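Local coordinates for D-alanyl-D-alanine carboxypeptidase (Vibrio cholerae, PDB 5TR7), which probably removes the C-terminal D-alanine from peptidoglycan precursor peptides, as a penicillin-binding serine carboxypeptidase of the peptidase S11 family, at residues Met228-Asp231 with Ala235-Ala238; Val213-Ala216 with Met221-Val224; Tyr11-Tyr16 with Lys20-Lys25; Thr37-Ser42 with Ala154-Ala159. One frame throughout, in Å; residues are numbered along the deposited sequence.

Interaction 1: Met228-Asp231 with Ala235-Ala238. With NO2 (nitrite ion), chain F.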
# COMPACT_ATOMS: atom_id res chain seq x y z
N MET A 228 4.13 9.64 7.52
CA MET A 228 4.85 10.04 6.31
C MET A 228 6.04 10.87 6.62
O MET A 228 5.96 11.78 7.42
CB MET A 228 3.94 10.90 5.40
CG MET A 228 2.60 10.23 5.13
SD MET A 228 2.70 8.74 4.11
CE MET A 228 2.97 9.64 2.52
N GLY A 229 7.14 10.56 5.97
CA GLY A 229 8.32 11.37 6.11
C GLY A 229 9.12 11.21 7.37
O GLY A 229 9.43 12.19 7.96
N THR A 230 9.41 9.98 7.77
CA THR A 230 10.30 9.70 8.93
C THR A 230 11.72 9.63 8.41
O THR A 230 11.98 9.37 7.23
CB THR A 230 10.00 8.39 9.65
OG1 THR A 230 10.00 7.31 8.72
CG2 THR A 230 8.61 8.47 10.28
N ASP A 231 12.67 9.89 9.28
CA ASP A 231 14.06 9.89 8.87
C ASP A 231 14.75 8.56 8.56
O ASP A 231 15.75 8.60 7.90
CB ASP A 231 14.85 10.74 9.88
CG ASP A 231 14.52 12.26 9.75
OD1 ASP A 231 13.88 12.69 8.77
OD2 ASP A 231 14.95 13.06 10.62
N ALA A 235 12.83 4.69 12.79
CA ALA A 235 11.88 5.67 13.17
C ALA A 235 10.51 5.30 12.55
O ALA A 235 9.50 5.39 13.22
CB ALA A 235 12.34 7.06 12.71
N ARG A 236 10.47 4.91 11.29
CA ARG A 236 9.19 4.52 10.68
C ARG A 236 8.44 3.46 11.61
O ARG A 236 7.26 3.61 11.95
CB ARG A 236 9.46 3.94 9.31
CG ARG A 236 8.29 3.25 8.69
CD ARG A 236 8.46 3.07 7.22
NE ARG A 236 9.50 2.12 6.80
CZ ARG A 236 9.82 1.99 5.50
NH1 ARG A 236 9.23 2.76 4.58
NH2 ARG A 236 10.72 1.13 5.08
N LYS A 237 9.17 2.48 12.09
CA LYS A 237 8.56 1.50 12.98
C LYS A 237 8.20 2.10 14.33
O LYS A 237 7.05 1.98 14.75
CB LYS A 237 9.46 0.31 13.23
CG LYS A 237 9.49 -0.70 12.10
CD LYS A 237 10.25 -1.98 12.46
CE LYS A 237 11.77 -1.85 12.32
NZ LYS A 237 12.39 -3.19 12.54
N ALA A 238 9.17 2.72 15.00
CA ALA A 238 8.90 3.28 16.33
C ALA A 238 7.80 4.31 16.37
O ALA A 238 6.93 4.24 17.20
CB ALA A 238 10.15 3.85 16.94
N NO2 F . 9.61 -0.63 8.55
O1 NO2 F . 9.98 -1.64 9.11
O2 NO2 F . 10.65 0.08 7.98
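T230, the last residue of strand 221-230, meets A235 and R236 on the first turns of helix 233-251. The direct contact is van der Waals only. CB of T230 lies 4.1 Å from CB of A235. OG1 of T230 comes to 3.5 Å from CB of R236, and the side chains of T230 and R236 cross at about a right angle. The T230 hydroxyl itself is hydrogen-bonded to the carbonyl of Y210 on the neighbouring strand.

The polar contacts with a bound nitrite, probably from the crystallisation liquor, come from the far end of R236. Its chain bends at chi3 (69°) and presents one edge of the guanidinium to the ion, with O2 in the plane of the group. NE donates to O2 at 2.6 Å (N-H...O 151°), while NH2 to O2 is a weak bond at 3.1 Å. NH2 also forms a salt bridge with E233, and NH1 binds the carbonyl of N211. CG of K237 only packs against nitrite O1, at 3.2 Å, and G188 N is another hydrogen-bond donor to the ion. G229 and T230 both face Y210, a G1 beta bulge at the strand end, just before the chain turns into helix 233-251 beside this small anion pocket.

Interaction 2: Val213-Ala216 with Met221-Val224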
# COMPACT_ATOMS: atom_id res chain seq x y z
N VAL A 213 1.93 2.85 6.18
CA VAL A 213 0.48 2.78 6.44
C VAL A 213 0.36 1.49 7.24
O VAL A 213 0.65 0.44 6.70
CB VAL A 213 -0.38 2.73 5.20
CG1 VAL A 213 -1.84 2.66 5.57
CG2 VAL A 213 -0.20 3.98 4.46
N SER A 214 -0.07 1.56 8.50
CA SER A 214 -0.19 0.37 9.30
C SER A 214 -1.59 0.16 9.84
O SER A 214 -2.35 1.09 9.83
CB SER A 214 0.80 0.44 10.48
OG SER A 214 0.56 1.61 11.25
N SER A 215 -1.91 -1.07 10.26
CA SER A 215 -3.14 -1.36 10.91
C SER A 215 -2.84 -2.42 11.96
O SER A 215 -2.03 -3.27 11.72
CB SER A 215 -4.25 -1.84 9.95
OG SER A 215 -5.49 -1.99 10.62
N ALA A 216 -3.57 -2.40 13.07
CA ALA A 216 -3.37 -3.34 14.14
C ALA A 216 -4.63 -3.52 14.90
O ALA A 216 -5.52 -2.66 14.85
CB ALA A 216 -2.27 -2.81 15.10
N MET A 221 -10.54 -3.66 19.31
CA MET A 221 -10.16 -2.46 18.59
C MET A 221 -9.35 -2.72 17.35
O MET A 221 -8.62 -3.70 17.27
CB MET A 221 -9.33 -1.57 19.51
CG MET A 221 -10.08 -1.09 20.75
SD MET A 221 -9.03 -0.15 21.89
CE MET A 221 -8.12 -1.40 22.85
N ARG A 222 -9.51 -1.83 16.38
CA ARG A 222 -8.70 -1.85 15.18
C ARG A 222 -8.41 -0.43 14.83
O ARG A 222 -9.34 0.44 14.78
CB ARG A 222 -9.27 -2.58 13.99
CG ARG A 222 -8.32 -2.49 12.77
CD ARG A 222 -8.81 -3.16 11.49
NE ARG A 222 -8.63 -4.62 11.47
CZ ARG A 222 -7.51 -5.24 11.18
NH1 ARG A 222 -7.50 -6.52 11.20
NH2 ARG A 222 -6.36 -4.57 10.94
N LEU A 223 -7.12 -0.17 14.60
CA LEU A 223 -6.69 1.16 14.22
C LEU A 223 -5.98 1.13 12.92
O LEU A 223 -5.40 0.13 12.58
CB LEU A 223 -5.72 1.71 15.24
CG LEU A 223 -6.20 1.83 16.69
CD1 LEU A 223 -4.98 2.08 17.62
CD2 LEU A 223 -7.24 2.96 16.79
N VAL A 224 -6.04 2.24 12.20
CA VAL A 224 -5.28 2.43 10.97
C VAL A 224 -4.42 3.67 11.22
O VAL A 224 -4.94 4.70 11.64
CB VAL A 224 -6.19 2.66 9.78
CG1 VAL A 224 -5.35 2.96 8.55
CG2 VAL A 224 -7.01 1.43 9.51
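L223 O accepts two hydrogen bonds from the opposite strand: one from A216 N at 3.2 Å and one from the hydroxyl of S215 at 2.9 Å. The amide comes in closer to the carbonyl plane, the hydroxyl tilted 35° from it. S215 OG, trans to its own backbone N (chi1 -174°), is thereby committed as a donor to L223, and it accepts in turn from NH2 of R222 at 2.7 Å. That oxygen lies almost exactly in the guanidinium plane, at its edge. R222 gets there by running out extended and then bending at chi3 (-79°), which folds the guanidinium back toward S215.

The backbone pairing is that of an antiparallel beta hairpin. A216 and L223 form a hydrogen-bonded pair, closed on its second side by L223 N to A216 O at 3.0 Å, while S215 and V224 form the adjoining non-hydrogen-bonded pair. CG2 of V224 packs 3.9 Å from OG of S215, on the sheet face covered by helix 150-163. A216 and L223 point to the other face, where both meet F248 of helix 233-251.

NH1 of R222 makes a salt bridge with D198 on strand 196-205, across strand 209-218. The relay from D198 through R222 and S215 to L223 O therefore ties three strands together by side chains as well as backbone, and probably keeps the arginine's charge balanced.

Interaction 3: Tyr11-Tyr16 with Lys20-Lys25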
# COMPACT_ATOMS: atom_id res chain seq x y z
N TYR A 11 0.98 12.83 9.66
CA TYR A 11 0.42 11.56 10.09
C TYR A 11 -1.02 11.66 10.39
O TYR A 11 -1.57 12.77 10.52
CB TYR A 11 1.14 11.02 11.33
CG TYR A 11 1.02 11.89 12.58
CD1 TYR A 11 -0.07 11.77 13.45
CD2 TYR A 11 2.01 12.81 12.92
CE1 TYR A 11 -0.15 12.53 14.61
CE2 TYR A 11 1.93 13.57 14.08
CZ TYR A 11 0.85 13.41 14.92
OH TYR A 11 0.76 14.15 16.07
N VAL A 12 -1.65 10.49 10.43
CA VAL A 12 -3.03 10.38 10.83
C VAL A 12 -3.24 9.08 11.54
O VAL A 12 -2.62 8.08 11.20
CB VAL A 12 -4.04 10.59 9.70
CG1 VAL A 12 -3.86 9.60 8.60
CG2 VAL A 12 -5.45 10.45 10.24
N LEU A 13 -4.07 9.09 12.56
CA LEU A 13 -4.39 7.89 13.28
C LEU A 13 -5.88 7.83 13.23
O LEU A 13 -6.53 8.74 13.62
CB LEU A 13 -3.91 7.99 14.71
CG LEU A 13 -4.38 6.89 15.64
CD1 LEU A 13 -4.11 5.54 15.05
CD2 LEU A 13 -3.72 7.02 16.99
N MET A 14 -6.42 6.73 12.76
CA MET A 14 -7.85 6.60 12.59
C MET A 14 -8.40 5.35 13.20
O MET A 14 -7.81 4.29 13.09
CB MET A 14 -8.15 6.60 11.09
CG MET A 14 -9.58 6.31 10.69
SD MET A 14 -9.79 6.23 8.90
CE MET A 14 -9.82 7.97 8.52
N ASP A 15 -9.54 5.51 13.85
CA ASP A 15 -10.28 4.35 14.37
C ASP A 15 -10.92 3.67 13.14
O ASP A 15 -11.68 4.29 12.42
CB ASP A 15 -11.37 4.82 15.34
CG ASP A 15 -12.43 3.77 15.60
OD1 ASP A 15 -12.14 2.56 15.66
OD2 ASP A 15 -13.60 4.17 15.69
N TYR A 16 -10.61 2.40 12.92
CA TYR A 16 -11.12 1.66 11.80
C TYR A 16 -12.62 1.57 11.82
O TYR A 16 -13.22 1.63 10.77
CB TYR A 16 -10.57 0.21 11.71
CG TYR A 16 -11.29 -0.65 10.69
CD1 TYR A 16 -10.87 -0.69 9.36
CD2 TYR A 16 -12.39 -1.41 11.04
CE1 TYR A 16 -11.55 -1.44 8.43
CE2 TYR A 16 -13.06 -2.20 10.11
CZ TYR A 16 -12.63 -2.19 8.80
OH TYR A 16 -13.29 -2.92 7.81
N LYS A 20 -13.22 7.75 12.72
CA LYS A 20 -12.83 8.94 13.46
C LYS A 20 -11.30 9.13 13.58
O LYS A 20 -10.58 8.21 13.90
CB LYS A 20 -13.49 8.85 14.81
CG LYS A 20 -13.16 9.99 15.77
CD LYS A 20 -14.16 10.11 16.91
CE LYS A 20 -13.53 10.66 18.19
NZ LYS A 20 -12.64 11.81 17.93
N VAL A 21 -10.83 10.36 13.34
CA VAL A 21 -9.43 10.73 13.42
C VAL A 21 -9.12 11.00 14.89
O VAL A 21 -9.69 11.86 15.47
CB VAL A 21 -9.15 12.00 12.62
CG1 VAL A 21 -7.69 12.45 12.81
CG2 VAL A 21 -9.41 11.75 11.13
N LEU A 22 -8.20 10.25 15.46
CA LEU A 22 -7.84 10.39 16.86
C LEU A 22 -6.68 11.36 17.05
O LEU A 22 -6.53 11.91 18.09
CB LEU A 22 -7.47 9.02 17.45
CG LEU A 22 -8.56 7.96 17.28
CD1 LEU A 22 -8.12 6.68 17.96
CD2 LEU A 22 -9.90 8.43 17.92
N ALA A 23 -5.80 11.45 16.05
CA ALA A 23 -4.70 12.41 16.08
C ALA A 23 -4.25 12.60 14.65
O ALA A 23 -4.43 11.71 13.81
CB ALA A 23 -3.56 11.88 16.94
N GLU A 24 -3.59 13.72 14.39
CA GLU A 24 -3.11 14.01 13.05
C GLU A 24 -2.20 15.19 12.99
O GLU A 24 -2.24 16.03 13.86
CB GLU A 24 -4.31 14.29 12.11
CG GLU A 24 -5.12 15.54 12.38
CD GLU A 24 -4.49 16.86 11.87
OE1 GLU A 24 -3.64 16.90 10.94
OE2 GLU A 24 -4.91 17.91 12.38
N LYS A 25 -1.44 15.27 11.91
CA LYS A 25 -0.57 16.38 11.61
C LYS A 25 -0.51 16.46 10.08
O LYS A 25 -0.32 15.43 9.40
CB LYS A 25 0.79 16.11 12.17
CG LYS A 25 1.74 17.27 12.05
CD LYS A 25 3.15 16.75 12.26
CE LYS A 25 4.14 17.86 11.96
NZ LYS A 25 5.50 17.32 12.08
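The ring of Y11 lies with one face against the backbone and side chain of K25, CB of K25 standing 3.8 Å from the ring centroid and 28° off its normal, a CH-pi contact. The peptide between E24 and K25 covers the same face, with K25 N above the ring centre and the carbonyl carbon of E24 nearer the rim. A chi1 of 63° swings the ring across to the partner strand, and CE1 also reaches CB of A23 at 4.2 Å. Beyond CG, K25 runs extended to the carbonyl of A8.

These residues belong to the antiparallel hairpin of strands 10-15 and 21-25, the latter at one border of the five-stranded sheet. Y11 and K25 are a hydrogen-bonded pair, N to O in both directions at 2.9 Å. Past L13 the register slips by one: L13 N bonds to A23 O, but L13 O takes L22 N, a beta bulge. D15 N then binds K20 O at 2.9 Å, straight at 168°.

On the face shared by V12, M14 and V21, CG2 of V12 meets CG1 of V21 at 4.0 Å, the branches crossing nearly at right angles. Beside the bulge, CG of L13 rests 4.2 Å from CB of L22. D15, near the turn, has its carboxylate bonded to S18 OG.

Interaction 4: Thr37-Ser42 with Ala154-Ala159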
# COMPACT_ATOMS: atom_id res chain seq x y z
N THR A 37 1.16 4.04 -3.44
CA THR A 37 0.24 3.96 -4.59
C THR A 37 -0.16 2.49 -4.86
O THR A 37 -1.24 2.20 -5.37
CB THR A 37 0.95 4.52 -5.85
OG1 THR A 37 1.21 5.91 -5.66
CG2 THR A 37 0.11 4.36 -7.10
N LYS A 38 0.71 1.56 -4.46
CA LYS A 38 0.45 0.13 -4.66
C LYS A 38 -0.73 -0.35 -3.89
O LYS A 38 -1.37 -1.35 -4.27
CB LYS A 38 1.67 -0.70 -4.41
CG LYS A 38 2.83 -0.36 -5.35
CD LYS A 38 4.06 -1.26 -5.18
CE LYS A 38 5.15 -0.95 -6.19
NZ LYS A 38 5.88 0.30 -5.89
N MET A 39 -1.08 0.36 -2.82
CA MET A 39 -2.31 -0.01 -2.11
C MET A 39 -3.52 0.20 -3.02
O MET A 39 -4.49 -0.60 -2.99
CB MET A 39 -2.50 0.85 -0.85
CG MET A 39 -1.50 0.50 0.28
SD MET A 39 -1.95 1.30 1.79
CE MET A 39 -1.97 3.02 1.50
N MET A 40 -3.48 1.25 -3.84
CA MET A 40 -4.65 1.52 -4.70
C MET A 40 -4.68 0.46 -5.80
O MET A 40 -5.72 -0.04 -6.18
CB MET A 40 -4.67 2.94 -5.28
CG MET A 40 -5.88 3.13 -6.23
SD MET A 40 -7.53 2.88 -5.46
CE MET A 40 -7.36 4.45 -4.57
N THR A 41 -3.51 0.09 -6.28
CA THR A 41 -3.41 -0.93 -7.33
C THR A 41 -3.97 -2.26 -6.83
O THR A 41 -4.78 -2.92 -7.52
CB THR A 41 -1.96 -1.06 -7.79
OG1 THR A 41 -1.58 0.16 -8.45
CG2 THR A 41 -1.76 -2.22 -8.74
N SER A 42 -3.57 -2.63 -5.63
CA SER A 42 -4.05 -3.90 -5.06
C SER A 42 -5.55 -3.78 -4.75
O SER A 42 -6.24 -4.80 -4.74
CB SER A 42 -3.29 -4.31 -3.83
OG SER A 42 -3.81 -3.61 -2.71
N ALA A 154 -5.17 6.84 4.67
CA ALA A 154 -5.81 6.12 5.74
C ALA A 154 -7.12 5.52 5.27
O ALA A 154 -7.46 4.37 5.61
CB ALA A 154 -6.10 7.07 6.88
N LEU A 155 -7.91 6.32 4.53
CA LEU A 155 -9.17 5.83 3.99
C LEU A 155 -8.87 4.63 3.11
O LEU A 155 -9.55 3.66 3.16
CB LEU A 155 -9.89 6.90 3.13
CG LEU A 155 -10.55 8.09 3.82
CD1 LEU A 155 -11.04 9.18 2.82
CD2 LEU A 155 -11.68 7.64 4.72
N LEU A 156 -7.77 4.69 2.36
CA LEU A 156 -7.45 3.60 1.45
C LEU A 156 -7.09 2.33 2.20
O LEU A 156 -7.50 1.23 1.81
CB LEU A 156 -6.35 4.01 0.47
CG LEU A 156 -5.90 3.00 -0.57
CD1 LEU A 156 -7.04 2.61 -1.45
CD2 LEU A 156 -4.79 3.52 -1.41
N GLY A 157 -6.28 2.48 3.22
CA GLY A 157 -5.89 1.32 4.05
C GLY A 157 -7.15 0.71 4.66
O GLY A 157 -7.32 -0.51 4.68
N GLN A 158 -8.02 1.56 5.21
CA GLN A 158 -9.27 1.13 5.82
C GLN A 158 -10.13 0.37 4.80
O GLN A 158 -10.71 -0.68 5.11
CB GLN A 158 -10.05 2.35 6.36
CG GLN A 158 -11.44 2.04 6.93
CD GLN A 158 -12.28 3.27 7.22
OE1 GLN A 158 -12.36 4.20 6.44
NE2 GLN A 158 -12.83 3.31 8.40
N ALA A 159 -10.24 0.93 3.59
CA ALA A 159 -11.03 0.30 2.52
C ALA A 159 -10.50 -1.06 2.11
O ALA A 159 -11.28 -1.93 1.70
CB ALA A 159 -11.08 1.20 1.30
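L156 carries this contact, reaching from helix 150-163 to M39 and M40 on helix 37-50. Its CG is trans to the backbone N (chi1 -179°), which directs the forked end straight at the other helix, and the two methyls divide the work. CD2 settles against the helix backbone side, 3.6 Å from CB of M39 and likewise 3.6 Å from the backbone N of M40. CD1 meets the end of the M40 side chain, 3.6 Å from its CE and 4.0 Å from its SD. M40 bends at both chi2 (60°) and chi3 (73°), so its terminal methyl comes back to L156, the two chains crossing at about a right angle. Next along, G157 presents only backbone to the side where SD of M39 lies.

K38, which points away from this contact, is the predicted proton acceptor; its NZ is hydrogen-bonded to S35 OG, the predicted nucleophile, as expected of an SxxK motif, and also to N100 OD1 and H139 O. The side chains that meet between the two helices are all apolar, with the M40 backbone N as the one polar atom close to L156, so these segments are joined by side-chain packing while K38 faces the predicted active site from the other side of its helix.

In the fold
Interactions 1, 2 and 3 all reach the five-stranded sheet, while interaction 4 joins two helices beside it. Interactions 2 and 3, centres about 10 Å apart, are stitched together where V224 O probably accepts from M14 N (2.7 Å) and R222 O from Y16 N (3.0 Å). Both helices of interaction 4 reach the sheet: A154 CB of helix 150-163 packs 3.8 Å from V12 CG1 of interaction 3, and M39 CE of helix 37-50 lies 3.6 Å from V213 CG2 of interaction 2. M39 also brings interaction 4 to about 4 Å, side chain to side chain, from K201, the predicted substrate-binding residue. Interaction 1 approaches the same site from another direction, the R236 side chain lying about 8 Å from those of S35 and K201.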